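Local coordinates for protein FAD-dependent pyridine nucleotide-disulphide oxidoreductase (Desulfovibrio vulgaris, PDB 3IWA) that probably transfers electrons from NADH or NADPH through FAD to a disulphide or another acceptor, as a flavin-dependent pyridine nucleotide-disulphide oxidoreductase, at residues 254-259 and 308-313. Residues are numbered along the deposited sequence; the frame is centred on the assembly and turned at random.
Sequences AGVSPN and FFPLGS
P310, whose ring meets V256, is the centre of an inverse gamma turn closed by a weak hydrogen bond, L311 N to F309 O at 2.8 Å. No hydrogen bond joins 254-259 to 308-313, so the evidence for their association is apolar contact, with 147 Å² buried over both sides. V256 CG2 takes part in two of the three closest side-chain pairs, those with F308 and P310. Its torsion (chi1 -55°) sets this methyl between the backbone N and the carbonyl carbon, directed at the loop. There it reaches F308 CE2 at 3.8 Å, approaching the phenyl edge near the ring plane, and P310 CG at 4.1 Å. The F308 ring is extended toward the strand because CG stands anti to the backbone N (chi1 -177°). P258 CG comes obliquely to the same ring, 4.1 Å from F308 CE1, so the outer end of the phenyl group touches both apolar residues of the strand. Within the loop, P310 CD lies over one face of the F308 ring, 3.9 Å above its plane and displaced from the ring centre, while V256 CG2 comes at the edge. Strand 256-258 pairs antiparallel with strand 123-125, S257 bonding to K124 through the backbone, an arrangement consistent with the linkers between FAD and NAD(P) domains in this family. It follows strand 249-252 of a parallel sheet, whereas 308-313 connects strand 306-307 to helix 314-326.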
loop_
_atom_site.group_PDB
_atom_site.type_symbol
_atom_site.label_atom_id
_atom_site.label_comp_id
_atom_site.label_asym_id
_atom_site.label_seq_id
_atom_site.Cartn_x
_atom_site.Cartn_y
_atom_site.Cartn_z
ATOM N N ALA A 254 -10.645 5.019 27.673
ATOM C CA ALA A 254 -11.699 4.037 27.478
ATOM C C ALA A 254 -12.715 4.539 26.486
ATOM O O ALA A 254 -13.898 4.232 26.607
ATOM C CB ALA A 254 -12.387 3.707 28.816
ATOM N N GLY A 255 -12.266 5.312 25.510
ATOM C CA GLY A 255 -13.177 5.784 24.472
ATOM C C GLY A 255 -13.787 7.145 24.795
ATOM O O GLY A 255 -13.779 7.608 25.943
ATOM N N VAL A 256 -14.348 7.763 23.768
ATOM C CA VAL A 256 -14.649 9.172 23.784
ATOM C C VAL A 256 -16.037 9.443 23.265
ATOM O O VAL A 256 -16.627 8.608 22.585
ATOM C CB VAL A 256 -13.640 9.925 22.908
ATOM C CG1 VAL A 256 -12.196 9.611 23.378
ATOM C CG2 VAL A 256 -13.836 9.581 21.401
ATOM N N SER A 257 -16.570 10.605 23.624
ATOM C CA SER A 257 -17.823 11.087 23.067
ATOM C C SER A 257 -17.558 12.442 22.462
ATOM O O SER A 257 -16.693 13.168 22.947
ATOM C CB SER A 257 -18.917 11.191 24.131
ATOM O OG SER A 257 -19.823 10.093 24.022
ATOM N N PRO A 258 -18.289 12.786 21.392
ATOM C CA PRO A 258 -18.084 14.078 20.778
ATOM C C PRO A 258 -18.417 15.216 21.746
ATOM O O PRO A 258 -19.449 15.181 22.406
ATOM C CB PRO A 258 -19.059 14.058 19.586
ATOM C CG PRO A 258 -19.364 12.658 19.341
ATOM C CD PRO A 258 -19.290 11.990 20.664
ATOM N N ASN A 259 -17.532 16.205 21.813
ATOM C CA ASN A 259 -17.693 17.370 22.689
ATOM C C ASN A 259 -18.590 18.460 22.064
ATOM O O ASN A 259 -18.137 19.560 21.839
ATOM C CB ASN A 259 -16.301 17.951 22.999
ATOM C CG ASN A 259 -16.327 19.042 24.114
ATOM O OD1 ASN A 259 -17.290 19.142 24.849
ATOM N ND2 ASN A 259 -15.246 19.837 24.230
ATOM N N PHE A 308 -17.816 6.689 13.065
ATOM C CA PHE A 308 -17.150 7.624 13.924
ATOM C C PHE A 308 -15.648 7.305 13.939
ATOM O O PHE A 308 -15.255 6.208 14.280
ATOM C CB PHE A 308 -17.797 7.552 15.315
ATOM C CG PHE A 308 -17.230 8.536 16.294
ATOM C CD1 PHE A 308 -17.216 9.890 15.996
ATOM C CD2 PHE A 308 -16.708 8.111 17.512
ATOM C CE1 PHE A 308 -16.678 10.821 16.883
ATOM C CE2 PHE A 308 -16.155 9.025 18.411
ATOM C CZ PHE A 308 -16.131 10.402 18.091
ATOM N N PHE A 309 -14.814 8.254 13.532
ATOM C CA PHE A 309 -13.387 8.003 13.362
ATOM C C PHE A 309 -12.531 9.050 14.059
ATOM O O PHE A 309 -11.959 9.932 13.421
ATOM C CB PHE A 309 -13.053 7.964 11.885
ATOM C CG PHE A 309 -13.804 6.924 11.141
ATOM C CD1 PHE A 309 -13.290 5.644 11.009
ATOM C CD2 PHE A 309 -15.043 7.211 10.575
ATOM C CE1 PHE A 309 -13.985 4.693 10.344
ATOM C CE2 PHE A 309 -15.737 6.251 9.896
ATOM C CZ PHE A 309 -15.213 4.992 9.781
ATOM N N PRO A 310 -12.431 8.955 15.387
ATOM C CA PRO A 310 -11.616 9.895 16.129
ATOM C C PRO A 310 -10.157 9.487 16.044
ATOM O O PRO A 310 -9.559 9.113 17.038
ATOM C CB PRO A 310 -12.157 9.769 17.560
ATOM C CG PRO A 310 -12.584 8.347 17.671
ATOM C CD PRO A 310 -12.942 7.879 16.253
ATOM N N LEU A 311 -9.607 9.530 14.843
ATOM C CA LEU A 311 -8.215 9.165 14.598
ATOM C C LEU A 311 -7.417 10.392 14.220
ATOM O O LEU A 311 -7.921 11.310 13.560
ATOM C CB LEU A 311 -8.133 8.119 13.480
ATOM C CG LEU A 311 -8.745 6.785 13.927
ATOM C CD1 LEU A 311 -9.323 5.987 12.781
ATOM C CD2 LEU A 311 -7.674 6.014 14.700
ATOM N N GLY A 312 -6.166 10.400 14.661
ATOM C CA GLY A 312 -5.248 11.502 14.395
ATOM C C GLY A 312 -5.281 11.864 12.924
ATOM O O GLY A 312 -5.682 12.968 12.570
ATOM N N SER A 313 -4.924 10.895 12.088
ATOM C CA SER A 313 -4.811 11.061 10.628
ATOM C C SER A 313 -5.934 11.845 9.920
ATOM O O SER A 313 -5.686 12.541 8.931
ATOM C CB SER A 313 -4.720 9.670 9.999
ATOM O OG SER A 313 -5.795 8.837 10.449
#